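Local coordinates for aspartate aminotransferase, cytoplasmic (Schizosaccharomyces pombe 972h-, PDB 6JPK), which catalyses the pyridoxal 5'-phosphate-dependent transfer of the amino group between L-aspartate and 2-oxoglutarate, giving oxaloacetate and L-glutamate, and works as a homodimer, at the interface of chains A and B. Numbering follows the deposited sequence. Chains: chain A/B, Aspartate aminotransferase, cytoplasmic.

The four contacts are parts of one two-fold symmetric homodimer interface, so each has a twin with the chains exchanged. Between the centres of their C-alpha atoms, contacts 1 and 2 lie about 13 Å apart, contacts 2 and 4 about 14 Å, and contacts 1 and 3 about 17 Å. One stretch of chain A, from helix 274-289 through loop residues 290-294 to helix 297-308, runs through contacts 1, 2 and 4. The N-terminal segment of chain B serves contacts 1 and 3, and the neighbours B:Glu262 and B:Arg263 serve contacts 4 and 2. Continuous segments thus tie the subunits together along the interface.

Contact 1: the interface of chains A and B. Residues chain A 286, 290; chain B 12, 147.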
loop_
_atom_site.group_PDB
_atom_site.type_symbol
_atom_site.label_atom_id
_atom_site.label_comp_id
_atom_site.label_asym_id
_atom_site.label_seq_id
_atom_site.Cartn_x
_atom_site.Cartn_y
_atom_site.Cartn_z
ATOM N N ILE A 286 6.038 10.518 -8.076
ATOM C CA ILE A 286 4.791 11.284 -8.066
ATOM C C ILE A 286 3.595 10.354 -7.898
ATOM O O ILE A 286 2.700 10.608 -7.082
ATOM C CB ILE A 286 4.671 12.134 -9.342
ATOM C CG1 ILE A 286 5.736 13.233 -9.336
ATOM C CG2 ILE A 286 3.257 12.719 -9.466
ATOM C CD1 ILE A 286 5.731 14.069 -10.589
ATOM N N ASN A 290 1.072 10.056 -4.276
ATOM C CA ASN A 290 -0.352 10.342 -4.325
ATOM C C ASN A 290 -1.220 9.100 -4.189
ATOM O O ASN A 290 -2.440 9.194 -4.351
ATOM C CB ASN A 290 -0.684 11.081 -5.622
ATOM C CG ASN A 290 -0.157 12.501 -5.611
ATOM O OD1 ASN A 290 -0.716 13.365 -4.940
ATOM N ND2 ASN A 290 0.954 12.736 -6.306
ATOM N N ALA B 12 10.659 15.347 -12.902
ATOM C CA ALA B 12 9.892 16.149 -11.958
ATOM C C ALA B 12 10.828 16.856 -10.977
ATOM O O ALA B 12 11.894 16.346 -10.622
ATOM C CB ALA B 12 8.899 15.271 -11.205
ATOM N N LYS B 147 -5.362 14.167 -9.389
ATOM C CA LYS B 147 -4.922 13.019 -10.179
ATOM C C LYS B 147 -6.075 12.072 -10.475
ATOM O O LYS B 147 -6.077 11.409 -11.519
ATOM C CB LYS B 147 -3.804 12.252 -9.464
ATOM C CG LYS B 147 -2.528 13.041 -9.166
ATOM C CD LYS B 147 -1.751 13.440 -10.406
ATOM C CE LYS B 147 -0.403 14.041 -10.003
ATOM N NZ LYS B 147 0.384 14.488 -11.179
#
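A:Ile286, near the end of helix 274-289, sets its two side-chain branches against two separate parts of chain B. In the longer branch CD1 stands anti to CA about the CB-CG1 bond (chi2 177°), which carries it to the methyl group of B:Ala12, with CD1 to CB at 3.4 Å, a tight packing of two methyls. The shorter branch, CG2, faces the end of B:Lys147, whose side chain crosses that of A:Ile286 at about a right angle. This methyl is met by both the last methylene of the lysine, CE, and the side-chain amine nitrogen NZ, with CG2 to NZ at 3.8 Å. B:Lys147 sits at the end of helix 140-147; its chain bends at chi2 (-67°) and then runs straight toward chain A. It also crosses A:Asn290 at about a right angle, with CE 4.1 Å from the amide nitrogen ND2. That amide is steadied from its own chain: ND2 donates to the backbone carbonyl A:Ile286 O at 2.9 Å, approaching tilted from the carbonyl plane and tying the loop residue back to the helix. The patch thus seats the end of one subunit's helix between the N-terminal segment and helix 140-147 of its partner, helping to hold the homodimer together.

Contact 2: the interface of chains A and B. Residues chain A 106, 291-294; chain B 106, 109-110, 263.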
loop_
_atom_site.group_PDB
_atom_site.type_symbol
_atom_site.label_atom_id
_atom_site.label_comp_id
_atom_site.label_asym_id
_atom_site.label_seq_id
_atom_site.Cartn_x
_atom_site.Cartn_y
_atom_site.Cartn_z
ATOM N N VAL A 106 3.870 -2.019 -2.648
ATOM C CA VAL A 106 3.016 -2.849 -1.809
ATOM C C VAL A 106 2.919 -4.200 -2.507
ATOM O O VAL A 106 1.916 -4.506 -3.167
ATOM C CB VAL A 106 1.631 -2.211 -1.602
ATOM C CG1 VAL A 106 0.789 -3.042 -0.634
ATOM C CG2 VAL A 106 1.775 -0.781 -1.084
ATOM N N THR A 291 -0.626 7.941 -3.910
ATOM C CA THR A 291 -1.370 6.720 -3.618
ATOM C C THR A 291 -1.123 6.227 -2.202
ATOM O O THR A 291 -2.079 5.946 -1.474
ATOM C CB THR A 291 -1.001 5.591 -4.609
ATOM O OG1 THR A 291 0.428 5.463 -4.679
ATOM C CG2 THR A 291 -1.570 5.860 -6.015
ATOM N N ILE A 292 0.137 6.096 -1.792
ATOM C CA ILE A 292 0.446 5.465 -0.511
ATOM C C ILE A 292 1.388 6.335 0.308
ATOM O O ILE A 292 1.604 6.069 1.495
ATOM C CB ILE A 292 1.059 4.066 -0.710
ATOM C CG1 ILE A 292 2.430 4.169 -1.387
ATOM C CG2 ILE A 292 0.087 3.144 -1.486
ATOM C CD1 ILE A 292 3.250 2.880 -1.305
ATOM N N SER A 293 1.974 7.353 -0.334
ATOM C CA SER A 293 2.964 8.251 0.257
ATOM C C SER A 293 4.337 7.576 0.372
ATOM O O SER A 293 5.325 8.093 -0.165
ATOM C CB SER A 293 2.476 8.766 1.618
ATOM O OG SER A 293 3.215 9.886 2.046
ATOM N N ASN A 294 4.420 6.435 1.057
ATOM C CA ASN A 294 5.663 5.676 1.177
ATOM C C ASN A 294 5.315 4.244 1.586
ATOM O O ASN A 294 4.208 3.990 2.083
ATOM C CB ASN A 294 6.644 6.334 2.178
ATOM C CG ASN A 294 5.976 6.775 3.482
ATOM O OD1 ASN A 294 5.711 5.958 4.370
ATOM N ND2 ASN A 294 5.732 8.070 3.611
ATOM N N VAL B 106 -3.251 1.774 3.505
ATOM C CA VAL B 106 -1.832 2.077 3.656
ATOM C C VAL B 106 -1.727 3.461 4.293
ATOM O O VAL B 106 -1.430 4.465 3.625
ATOM C CB VAL B 106 -1.087 1.985 2.311
ATOM C CG1 VAL B 106 0.421 2.108 2.519
ATOM C CG2 VAL B 106 -1.419 0.662 1.644
ATOM N N THR B 109 -2.665 8.376 4.020
ATOM C CA THR B 109 -2.630 8.674 2.592
ATOM C C THR B 109 -3.442 7.656 1.800
ATOM O O THR B 109 -4.268 8.022 0.954
ATOM C CB THR B 109 -1.194 8.707 2.087
ATOM O OG1 THR B 109 -0.436 9.654 2.854
ATOM C CG2 THR B 109 -1.190 9.123 0.616
ATOM N N GLY B 110 -3.211 6.366 2.064
ATOM C CA GLY B 110 -3.958 5.327 1.378
ATOM C C GLY B 110 -5.446 5.384 1.671
ATOM O O GLY B 110 -6.265 5.117 0.789
ATOM N N ARG B 263 2.746 1.871 8.006
ATOM C CA ARG B 263 1.636 2.238 7.130
ATOM C C ARG B 263 0.303 1.689 7.621
ATOM O O ARG B 263 -0.324 0.870 6.945
ATOM C CB ARG B 263 1.899 1.763 5.695
ATOM C CG ARG B 263 3.258 2.162 5.124
ATOM C CD ARG B 263 3.611 3.607 5.458
ATOM N NE ARG B 263 2.879 4.554 4.622
ATOM C CZ ARG B 263 2.375 5.706 5.058
ATOM N NH1 ARG B 263 2.495 6.053 6.335
ATOM N NH2 ARG B 263 1.724 6.500 4.220
#
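B:Arg263 reaches across to the loop A:Ile292 to A:Asn294 in this part of the dimer interface of a pyridoxal-phosphate-dependent aminotransferase. Eight residues after the cofactor-binding lysine, it is probably the family's arginine for the cofactor phosphate, so the partner's loop may help position the cofactor site. Hydrogen bonding is directed at backbone carbonyls. The guanidinium NH2 gives a nearly straight bond of 2.8 Å to A:Ile292 O, which lies in the guanidinium plane. NE makes a weaker, more bent bond to A:Asn294 O at 2.9 Å. Bends at chi2 and chi3 turn both nitrogens to the same loop. A:Asn294 OD1 lies over one guanidinium face, toward its rim; although it comes 3.2 Å from B:Arg263 NE, the N-H points away. This partly negative amide oxygen is probably mildly attractive there.

Apolar packing joins A:Ile292 CB to B:Val106 CG1 at 3.8 Å; that methyl is anti to the valine's backbone N (chi1 -172°), which turns it to the isoleucine. A:Ser293 CB also meets B:Thr109 CB at 3.7 Å.

Van der Waals contacts of carbon with polar atoms complete the patch. B:Thr109 OG1 lies 3.3 Å from A:Ser293 CB. B:Gly110 brings CA to 3.5 Å from A:Thr291 O.

Contact 3: the interface of chains A and B. Residues chain A 118, 123, 215, 246, 248, 269; chain B 2, 6.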
loop_
_atom_site.group_PDB
_atom_site.type_symbol
_atom_site.label_atom_id
_atom_site.label_comp_id
_atom_site.label_asym_id
_atom_site.label_seq_id
_atom_site.Cartn_x
_atom_site.Cartn_y
_atom_site.Cartn_z
ATOM N N PHE A 118 2.316 4.358 -14.626
ATOM C CA PHE A 118 3.341 5.065 -15.383
ATOM C C PHE A 118 3.179 4.834 -16.886
ATOM O O PHE A 118 3.203 5.781 -17.683
ATOM C CB PHE A 118 4.744 4.640 -14.939
ATOM C CG PHE A 118 5.816 5.268 -15.770
ATOM C CD1 PHE A 118 6.232 6.557 -15.511
ATOM C CD2 PHE A 118 6.342 4.603 -16.866
ATOM C CE1 PHE A 118 7.193 7.167 -16.304
ATOM C CE2 PHE A 118 7.287 5.197 -17.656
ATOM C CZ PHE A 118 7.716 6.496 -17.375
ATOM N N TYR A 123 3.071 6.455 -21.964
ATOM C CA TYR A 123 3.207 5.686 -23.194
ATOM C C TYR A 123 1.869 5.537 -23.917
ATOM O O TYR A 123 1.752 5.925 -25.089
ATOM C CB TYR A 123 3.803 4.307 -22.895
ATOM C CG TYR A 123 4.108 3.491 -24.132
ATOM C CD1 TYR A 123 5.161 3.845 -24.979
ATOM C CD2 TYR A 123 3.357 2.359 -24.449
ATOM C CE1 TYR A 123 5.455 3.102 -26.096
ATOM C CE2 TYR A 123 3.651 1.605 -25.561
ATOM C CZ TYR A 123 4.693 1.981 -26.387
ATOM O OH TYR A 123 4.991 1.247 -27.510
ATOM N N LEU A 215 6.695 -3.311 -26.129
ATOM C CA LEU A 215 7.223 -2.943 -24.820
ATOM C C LEU A 215 6.989 -4.097 -23.841
ATOM O O LEU A 215 5.861 -4.590 -23.716
ATOM C CB LEU A 215 6.557 -1.657 -24.318
ATOM C CG LEU A 215 6.875 -1.271 -22.875
ATOM C CD1 LEU A 215 8.370 -1.054 -22.720
ATOM C CD2 LEU A 215 6.108 -0.024 -22.464
ATOM N N ASP A 246 14.964 -1.021 -23.199
ATOM C CA ASP A 246 14.485 -0.779 -21.845
ATOM C C ASP A 246 13.184 -1.557 -21.612
ATOM O O ASP A 246 12.444 -1.869 -22.554
ATOM C CB ASP A 246 14.330 0.725 -21.540
ATOM C CG ASP A 246 13.672 1.544 -22.662
ATOM O OD1 ASP A 246 13.954 1.314 -23.860
ATOM O OD2 ASP A 246 12.916 2.495 -22.324
ATOM N N PHE A 248 10.380 -3.201 -18.082
ATOM C CA PHE A 248 9.900 -3.114 -16.704
ATOM C C PHE A 248 9.861 -4.484 -16.047
ATOM O O PHE A 248 9.643 -5.505 -16.711
ATOM C CB PHE A 248 8.493 -2.515 -16.615
ATOM C CG PHE A 248 8.407 -1.093 -17.083
ATOM C CD1 PHE A 248 8.367 -0.798 -18.441
ATOM C CD2 PHE A 248 8.348 -0.047 -16.162
ATOM C CE1 PHE A 248 8.274 0.517 -18.881
ATOM C CE2 PHE A 248 8.244 1.273 -16.594
ATOM C CZ PHE A 248 8.225 1.555 -17.955
ATOM N N TYR A 269 12.327 -0.268 -13.424
ATOM C CA TYR A 269 12.489 0.125 -14.819
ATOM C C TYR A 269 13.967 0.029 -15.147
ATOM O O TYR A 269 14.798 0.656 -14.474
ATOM C CB TYR A 269 11.962 1.535 -15.075
ATOM C CG TYR A 269 12.332 2.111 -16.433
ATOM C CD1 TYR A 269 11.768 1.613 -17.604
ATOM C CD2 TYR A 269 13.241 3.157 -16.537
ATOM C CE1 TYR A 269 12.105 2.147 -18.847
ATOM C CE2 TYR A 269 13.592 3.695 -17.767
ATOM C CZ TYR A 269 13.021 3.188 -18.923
ATOM O OH TYR A 269 13.356 3.728 -20.151
ATOM N N SER B 2 12.638 4.670 -23.820
ATOM C CA SER B 2 13.762 5.213 -24.592
ATOM C C SER B 2 13.910 4.606 -25.976
ATOM O O SER B 2 14.135 5.329 -26.938
ATOM C CB SER B 2 15.066 5.022 -23.890
ATOM O OG SER B 2 16.066 5.746 -24.600
ATOM N N PHE B 6 10.758 7.355 -23.612
ATOM C CA PHE B 6 10.844 7.795 -22.220
ATOM C C PHE B 6 11.949 8.821 -21.979
ATOM O O PHE B 6 11.937 9.495 -20.942
ATOM C CB PHE B 6 11.024 6.582 -21.304
ATOM C CG PHE B 6 9.839 5.647 -21.309
ATOM C CD1 PHE B 6 8.544 6.148 -21.321
ATOM C CD2 PHE B 6 10.017 4.276 -21.342
ATOM C CE1 PHE B 6 7.451 5.287 -21.343
ATOM C CE2 PHE B 6 8.939 3.414 -21.358
ATOM C CZ PHE B 6 7.655 3.910 -21.366
#
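B:Phe6, in the 3-10 helix 6-8 of the N-terminal segment, inserts its ring into an aromatic pocket of chain A, and most of the contact is apolar. Docking this segment on the partner subunit probably helps hold the homodimer together. A:Phe118 of helix 107-127 approaches one face of the ring: its CE2 sits 3.7 Å above the plane, toward the rim near CE1. The two side chains meet at a slant. The A:Phe248 and B:Phe6 side chains point toward each other from opposite directions, with A:Phe248 CE1 and CZ each 3.9 Å from B:Phe6 CE2. A:Tyr123 contributes its beta carbon, CB, rather than its ring, 4.1 Å from B:Phe6 CE1, while A:Tyr269 lines the CD2 side with CE1 and its hydroxyl. Within the pocket wall A:Tyr269 CD1 lies over one face of the A:Phe248 ring, and A:Phe118 CE2 is at that ring's edge.

The polar contacts gather on the carboxylate of A:Asp246, whose OD2 accepts hydrogen bonds from A:Tyr269 and B:Ser2 on the same face of the carboxylate plane. On the anti side comes the phenol of A:Tyr269, with OH to OD2 at 2.5 Å. On the syn side comes the backbone nitrogen of B:Ser2, N to OD2 at 2.7 Å, although this first modelled residue is poorly ordered, so the link should be read with caution. The carboxylate and B:Phe6 ring planes stand 89° apart, with OD2 3.5 Å from the ring atom CD2.

Contact 4: the interface of chains A and B. Residues chain A 66-68, 298, 301; chain B 258, 262, 298.
A chi1 of 171° in A:Tyr298, and much the same in B:Tyr298, sets each CG anti to its own backbone N, and the two phenol rings, from equivalent helices beginning at residue 297, meet face to face across the dimer axis. They are stacked with planes 8° apart and centroids 4.0 Å apart, although the side chains cross at about a right angle. A:Tyr298 CD1 lies over the centre of the B:Tyr298 ring, while B:Tyr298 CD2 is offset toward the rim of the other.

Beside the stack, bends in B:Glu262 carry its carboxylate toward chain A, where OE2 accepts hydrogen bonds from A:His68 and A:Arg301. A:His68 ND1 donates on the anti side at 2.7 Å, nearly straight, with the acceptor in the imidazole plane. On the syn side A:Arg301 grips the same oxygen end-on, NH1 at 3.2 Å and NH2 at 3.0 Å, in a salt bridge that, with the tyrosine stack, joins the subunits near the axis. The guanidinium and carboxylate planes are turned 72° apart, yet OE2 lies in the guanidinium plane. A:Phe66 CE1 lies over one guanidinium face, toward its rim, and A:Tyr298 N on the other side, which probably limits its rotation. These donors would probably stabilise the negative charge of the glutamate. A water lies 3.2 Å from A:Tyr298 N and very close to the carboxylate oxygen B:Glu262 OE1, too close for the link to be more than doubtful.

The imidazole also touches the tyrosine: A:His68 CE1 sits at the edge of the B:Tyr298 ring, in its plane, 3.3 Å from the phenol OH.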
loop_
_atom_site.group_PDB
_atom_site.type_symbol
_atom_site.label_atom_id
_atom_site.label_comp_id
_atom_site.label_asym_id
_atom_site.label_seq_id
_atom_site.Cartn_x
_atom_site.Cartn_y
_atom_site.Cartn_z
ATOM N N PHE A 66 16.746 0.103 15.036
ATOM C CA PHE A 66 15.415 -0.322 14.622
ATOM C C PHE A 66 14.372 0.694 15.077
ATOM O O PHE A 66 14.405 1.150 16.221
ATOM C CB PHE A 66 15.110 -1.703 15.203
ATOM C CG PHE A 66 13.707 -2.174 14.944
ATOM C CD1 PHE A 66 13.357 -2.694 13.708
ATOM C CD2 PHE A 66 12.740 -2.094 15.935
ATOM C CE1 PHE A 66 12.062 -3.129 13.465
ATOM C CE2 PHE A 66 11.435 -2.532 15.693
ATOM C CZ PHE A 66 11.103 -3.051 14.463
ATOM N N ASN A 67 13.449 1.060 14.190
ATOM C CA ASN A 67 12.378 1.984 14.561
ATOM C C ASN A 67 11.247 1.842 13.546
ATOM O O ASN A 67 11.290 0.988 12.656
ATOM C CB ASN A 67 12.896 3.429 14.657
ATOM C CG ASN A 67 13.488 3.932 13.347
ATOM O OD1 ASN A 67 13.018 3.593 12.261
ATOM N ND2 ASN A 67 14.520 4.746 13.448
ATOM N N HIS A 68 10.223 2.686 13.682
ATOM C CA HIS A 68 9.060 2.629 12.804
ATOM C C HIS A 68 8.910 3.909 11.978
ATOM O O HIS A 68 7.806 4.233 11.514
ATOM C CB HIS A 68 7.786 2.342 13.609
ATOM C CG HIS A 68 7.844 1.067 14.398
ATOM N ND1 HIS A 68 7.903 -0.179 13.804
ATOM C CD2 HIS A 68 7.876 0.845 15.735
ATOM C CE1 HIS A 68 7.966 -1.111 14.740
ATOM N NE2 HIS A 68 7.952 -0.517 15.920
ATOM N N TYR A 298 8.398 -2.977 7.423
ATOM C CA TYR A 298 8.744 -4.181 8.181
ATOM C C TYR A 298 9.268 -5.297 7.281
ATOM O O TYR A 298 10.336 -5.865 7.532
ATOM C CB TYR A 298 7.522 -4.657 8.966
ATOM C CG TYR A 298 7.668 -6.016 9.627
ATOM C CD1 TYR A 298 8.318 -6.154 10.841
ATOM C CD2 TYR A 298 7.124 -7.155 9.040
ATOM C CE1 TYR A 298 8.438 -7.399 11.462
ATOM C CE2 TYR A 298 7.238 -8.399 9.642
ATOM C CZ TYR A 298 7.891 -8.514 10.856
ATOM O OH TYR A 298 8.007 -9.748 11.453
ATOM N N ARG A 301 12.768 -4.405 5.649
ATOM C CA ARG A 301 13.926 -4.581 6.518
ATOM C C ARG A 301 14.329 -6.047 6.578
ATOM O O ARG A 301 15.516 -6.372 6.547
ATOM C CB ARG A 301 13.632 -4.044 7.924
ATOM C CG ARG A 301 13.502 -2.524 8.017
ATOM C CD ARG A 301 13.291 -2.054 9.481
ATOM N NE ARG A 301 12.130 -2.701 10.081
ATOM C CZ ARG A 301 10.997 -2.083 10.435
ATOM N NH1 ARG A 301 10.846 -0.765 10.283
ATOM N NH2 ARG A 301 10.009 -2.796 10.968
ATOM N N GLY B 258 2.962 6.071 16.647
ATOM C CA GLY B 258 4.318 6.107 16.119
ATOM C C GLY B 258 4.606 5.050 15.075
ATOM O O GLY B 258 5.761 4.646 14.919
ATOM N N GLU B 262 5.233 1.695 9.096
ATOM C CA GLU B 262 4.505 0.441 8.926
ATOM C C GLU B 262 3.192 0.625 8.182
ATOM O O GLU B 262 2.589 -0.374 7.775
ATOM C CB GLU B 262 4.245 -0.230 10.278
ATOM C CG GLU B 262 5.467 -0.260 11.209
ATOM C CD GLU B 262 6.728 -0.913 10.605
ATOM O OE1 GLU B 262 6.661 -1.598 9.566
ATOM O OE2 GLU B 262 7.813 -0.745 11.194
ATOM N N TYR B 298 1.647 -6.110 9.683
ATOM C CA TYR B 298 2.423 -5.931 10.919
ATOM C C TYR B 298 1.869 -4.804 11.785
ATOM O O TYR B 298 1.564 -5.003 12.969
ATOM C CB TYR B 298 3.890 -5.668 10.572
ATOM C CG TYR B 298 4.806 -5.325 11.740
ATOM C CD1 TYR B 298 5.310 -4.033 11.892
ATOM C CD2 TYR B 298 5.199 -6.285 12.655
ATOM C CE1 TYR B 298 6.162 -3.706 12.928
ATOM C CE2 TYR B 298 6.056 -5.970 13.710
ATOM C CZ TYR B 298 6.540 -4.672 13.835
ATOM O OH TYR B 298 7.396 -4.318 14.868
HETATM O O HOH W 1 5.274 -2.499 7.804
#